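Antisigma-factor antagonist, STAS (Rhodobacter sphaeroides, PDB 3OIZ) probably forms the cytoplasmic STAS domain of a SulP-like sulfate transporter, with a regulatory role. Local coordinates at residues M67-L70 with K71-E75; S60-Q63 with A64-A68. All coordinates share one frame; numbering follows the deposited sequence.

Contact 1 of 2, residues M67-L70 with K71-E75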
loop_
_atom_site.group_PDB
_atom_site.type_symbol
_atom_site.label_atom_id
_atom_site.label_comp_id
_atom_site.label_asym_id
_atom_site.label_seq_id
_atom_site.Cartn_x
_atom_site.Cartn_y
_atom_site.Cartn_z
HETATM N N MSE A 67 -7.342 4.657 -1.055
HETATM C CA MSE A 67 -7.224 5.766 -0.113
HETATM C C MSE A 67 -5.761 6.056 0.243
HETATM O O MSE A 67 -5.377 7.235 0.365
HETATM C CB MSE A 67 -8.075 5.512 1.149
HETATM C CG MSE A 67 -8.078 6.674 2.146
HETATM SE SE MSE A 67 -8.846 8.292 1.391
HETATM C CE MSE A 67 -10.693 7.796 1.648
ATOM N N ALA A 68 -4.948 4.996 0.415
ATOM C CA ALA A 68 -3.540 5.194 0.741
ATOM C C ALA A 68 -2.893 5.926 -0.450
ATOM O O ALA A 68 -2.122 6.897 -0.271
ATOM C CB ALA A 68 -2.852 3.872 0.973
ATOM N N VAL A 69 -3.193 5.456 -1.668
ATOM C CA VAL A 69 -2.705 6.132 -2.872
ATOM C C VAL A 69 -3.122 7.613 -2.909
ATOM O O VAL A 69 -2.264 8.517 -3.132
ATOM C CB VAL A 69 -3.181 5.410 -4.146
ATOM C CG1 VAL A 69 -2.870 6.287 -5.398
ATOM C CG2 VAL A 69 -2.482 4.000 -4.254
ATOM N N LEU A 70 -4.415 7.865 -2.698
ATOM C CA LEU A 70 -4.914 9.232 -2.722
ATOM C C LEU A 70 -4.202 10.106 -1.678
ATOM O O LEU A 70 -3.813 11.241 -1.991
ATOM C CB LEU A 70 -6.431 9.247 -2.461
ATOM C CG LEU A 70 -7.104 10.622 -2.490
ATOM C CD1 LEU A 70 -6.802 11.331 -3.826
ATOM C CD2 LEU A 70 -8.585 10.451 -2.322
ATOM N N LYS A 71 -4.009 9.567 -0.459
ATOM C CA LYS A 71 -3.360 10.340 0.607
ATOM C C LYS A 71 -1.916 10.710 0.308
ATOM O O LYS A 71 -1.497 11.865 0.598
ATOM C CB LYS A 71 -3.470 9.636 1.965
ATOM C CG LYS A 71 -4.919 9.701 2.509
ATOM C CD LYS A 71 -5.127 8.876 3.774
ATOM C CE LYS A 71 -4.293 9.375 4.893
ATOM N NZ LYS A 71 -5.137 10.056 5.905
ATOM N N PHE A 72 -1.157 9.768 -0.270
ATOM C CA PHE A 72 0.191 10.102 -0.779
ATOM C C PHE A 72 0.157 11.138 -1.875
ATOM O O PHE A 72 0.969 12.081 -1.851
ATOM C CB PHE A 72 0.939 8.863 -1.264
ATOM C CG PHE A 72 1.547 8.058 -0.153
ATOM C CD1 PHE A 72 2.533 8.614 0.680
ATOM C CD2 PHE A 72 1.186 6.753 0.026
ATOM C CE1 PHE A 72 3.134 7.840 1.681
ATOM C CE2 PHE A 72 1.774 5.973 1.048
ATOM C CZ PHE A 72 2.735 6.512 1.860
ATOM N N ARG A 73 -0.804 11.026 -2.793
ATOM C CA ARG A 73 -0.903 12.021 -3.877
ATOM C C ARG A 73 -1.220 13.411 -3.345
ATOM O O ARG A 73 -0.672 14.408 -3.818
ATOM C CB ARG A 73 -1.945 11.570 -4.920
ATOM C CG ARG A 73 -1.420 10.391 -5.771
ATOM C CD ARG A 73 -2.396 10.026 -6.888
ATOM N NE ARG A 73 -1.804 9.016 -7.759
ATOM C CZ ARG A 73 -2.482 8.026 -8.333
ATOM N NH1 ARG A 73 -3.809 7.901 -8.145
ATOM N NH2 ARG A 73 -1.827 7.132 -9.076
ATOM N N ARG A 74 -2.087 13.486 -2.341
ATOM C CA ARG A 74 -2.463 14.779 -1.770
ATOM C C ARG A 74 -1.336 15.413 -0.996
ATOM O O ARG A 74 -1.366 16.616 -0.755
ATOM C CB ARG A 74 -3.633 14.609 -0.828
ATOM C CG ARG A 74 -4.877 14.325 -1.555
ATOM C CD ARG A 74 -6.006 14.152 -0.628
ATOM N NE ARG A 74 -7.248 14.376 -1.356
ATOM C CZ ARG A 74 -8.427 13.896 -0.975
ATOM N NH1 ARG A 74 -8.514 13.153 0.132
ATOM N NH2 ARG A 74 -9.510 14.147 -1.709
ATOM N N GLU A 75 -0.357 14.603 -0.610
ATOM C CA GLU A 75 0.826 15.091 0.095
ATOM C C GLU A 75 1.944 15.451 -0.898
ATOM O O GLU A 75 3.033 15.880 -0.489
ATOM C CB GLU A 75 1.269 14.090 1.168
ATOM C CG GLU A 75 0.417 14.127 2.426
ATOM C CD GLU A 75 0.745 15.333 3.336
ATOM O OE1 GLU A 75 1.689 16.085 3.051
ATOM O OE2 GLU A 75 0.079 15.527 4.360
#
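Val69 and Arg73, one helical turn apart, run side by side in the same direction, and CG1 of Val69 sits over one face of the Arg73 guanidinium, 3.3 Å from NH1 and toward the rim of the plane. The valine turns that methyl forward by holding CG1 anti to its backbone nitrogen (chi1 170°), while the arginine chain stays extended from CG to NE. NH2 of Arg73 is hydrogen-bonded to the carbonyl of Val79, which fixes the far end of the group on strand 78-82. Leu70 meets Arg74 at a slant instead: its CD2 lies over one guanidinium face, 3.7 Å from NH1, and its CD1 is 3.9 Å from NE. An alanine in place of Leu70 would take away both methyls and is likely to leave the Arg74 guanidinium freer to swing. All this belongs to the last turns of helix 59-74, which packs on the STAS sheet through Val69 and Phe72. Four i to i+4 bonds carry the turn, from Lys71 N to Met67 O (2.8 Å) through Arg74 N to Leu70 O (2.9 Å). CG of selenomethionine Met67 also reaches CD of Lys71 at 4.0 Å, and both side chains touch Met35 of helix 31-36.

Contact 2 of 2, residues S60-Q63 with A64-A68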
loop_
_atom_site.group_PDB
_atom_site.type_symbol
_atom_site.label_atom_id
_atom_site.label_comp_id
_atom_site.label_asym_id
_atom_site.label_seq_id
_atom_site.Cartn_x
_atom_site.Cartn_y
_atom_site.Cartn_z
ATOM N N SER A 60 -13.653 -3.380 0.230
ATOM C CA SER A 60 -13.165 -2.453 1.276
ATOM C C SER A 60 -11.643 -2.358 1.272
ATOM O O SER A 60 -11.073 -1.266 1.463
ATOM C CB SER A 60 -13.653 -2.900 2.654
ATOM O OG SER A 60 -15.085 -2.887 2.709
ATOM N N SER A 61 -10.978 -3.489 1.012
ATOM C CA SER A 61 -9.517 -3.520 1.044
ATOM C C SER A 61 -8.991 -2.866 -0.205
ATOM O O SER A 61 -7.960 -2.179 -0.162
ATOM C CB SER A 61 -9.018 -4.968 1.209
ATOM O OG SER A 61 -9.428 -5.427 2.484
ATOM N N VAL A 62 -9.705 -3.033 -1.325
ATOM C CA VAL A 62 -9.350 -2.237 -2.545
ATOM C C VAL A 62 -9.464 -0.720 -2.253
ATOM O O VAL A 62 -8.565 0.080 -2.589
ATOM C CB VAL A 62 -10.284 -2.546 -3.741
ATOM C CG1 VAL A 62 -9.918 -1.655 -4.913
ATOM C CG2 VAL A 62 -10.163 -4.016 -4.141
ATOM N N GLN A 63 -10.591 -0.332 -1.636
ATOM C CA GLN A 63 -10.828 1.110 -1.354
ATOM C C GLN A 63 -9.779 1.642 -0.386
ATOM O O GLN A 63 -9.403 2.827 -0.490
ATOM C CB GLN A 63 -12.231 1.258 -0.776
ATOM C CG GLN A 63 -13.289 1.094 -1.869
ATOM C CD GLN A 63 -14.684 1.124 -1.281
ATOM O OE1 GLN A 63 -14.919 0.653 -0.158
ATOM N NE2 GLN A 63 -15.622 1.704 -2.010
ATOM N N ALA A 64 -9.293 0.790 0.534
ATOM C CA ALA A 64 -8.237 1.201 1.464
ATOM C C ALA A 64 -6.936 1.450 0.714
ATOM O O ALA A 64 -6.230 2.462 0.968
ATOM C CB ALA A 64 -8.050 0.142 2.595
ATOM N N LEU A 65 -6.599 0.556 -0.213
ATOM C CA LEU A 65 -5.404 0.799 -1.044
ATOM C C LEU A 65 -5.569 2.118 -1.820
ATOM O O LEU A 65 -4.630 2.955 -1.897
ATOM C CB LEU A 65 -5.201 -0.398 -1.990
ATOM C CG LEU A 65 -4.062 -0.290 -3.017
ATOM C CD1 LEU A 65 -2.693 -0.075 -2.355
ATOM C CD2 LEU A 65 -4.089 -1.603 -3.876
ATOM N N ASP A 66 -6.757 2.305 -2.393
ATOM C CA ASP A 66 -7.026 3.521 -3.192
ATOM C C ASP A 66 -6.862 4.757 -2.295
ATOM O O ASP A 66 -6.343 5.803 -2.738
ATOM C CB ASP A 66 -8.437 3.498 -3.750
ATOM C CG ASP A 66 -8.626 2.480 -4.879
ATOM O OD1 ASP A 66 -7.622 1.926 -5.403
ATOM O OD2 ASP A 66 -9.825 2.235 -5.226
HETATM N N MSE A 67 -7.342 4.657 -1.055
HETATM C CA MSE A 67 -7.224 5.766 -0.113
HETATM C C MSE A 67 -5.761 6.056 0.243
HETATM O O MSE A 67 -5.377 7.235 0.365
HETATM C CB MSE A 67 -8.075 5.512 1.149
HETATM C CG MSE A 67 -8.078 6.674 2.146
HETATM SE SE MSE A 67 -8.846 8.292 1.391
HETATM C CE MSE A 67 -10.693 7.796 1.648
ATOM N N ALA A 68 -4.948 4.996 0.415
ATOM C CA ALA A 68 -3.540 5.194 0.741
ATOM C C ALA A 68 -2.893 5.926 -0.450
ATOM O O ALA A 68 -2.122 6.897 -0.271
ATOM C CB ALA A 68 -2.852 3.872 0.973
#
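Val62 and Asp66 stand side by side one turn apart, pointing the same way, with the valine CG1 3.9 Å from OD2 of the carboxylate. The aspartate CG is anti to its own carbonyl carbon (chi1 -72°), which folds the carboxylate back along the helix, and CG comes to 3.3 Å from Val62 O. That same carbonyl accepts the backbone N-H of Asp66 at 2.9 Å, with the donor in the carbonyl plane. CB of Leu65 also comes to 3.5 Å from Val62 O, while the methyl CB of Ala64 rests 3.5 Å from Ser60 O. These residues form the first turns of helix 59-74 in the STAS fold, where i to i+4 bonds run from Ala64 N to Ser60 O, Leu65 N to Ser61 O (3.1 Å) and Met67 N to Gln63 O (2.8 Å). The next shell covers the inner face: Ala64 and Leu65 meet Phe34 of helix 31-36, Ala64 also touches Val31, and Leu65 and Ser61 share Ile56 of strand 54-56, which the partly exposed Val62 reaches from the margin. Near the start of the helix, the buried Ser61 has its OG hydrogen-bonded to OD1 of Asp58, so this hydroxyl is satisfied just ahead of the turn.

How the contacts relate
Contacts 1 and 2 are successive stretches of helix 59-74, their centres 10 Å apart, and they overlap at Met67 and Ala68. Each is partly buried, with three buried and three exposed residues among the eight that touch. Helix 31-36 and Phe40 serve both, whereas strand 54-56 belongs to contact 2 and strands 46-51 and 78-82 to contact 1. The backbone ladder is common to both, but the side-chain chemistry changes. Contact 2 has mainly CB atoms of small and aliphatic residues against carbonyl oxygens, with one carboxylate beside a valine methyl, while contact 1 lays aliphatic methyls over guanidinium faces, one of them tied to the sheet edge at Val79.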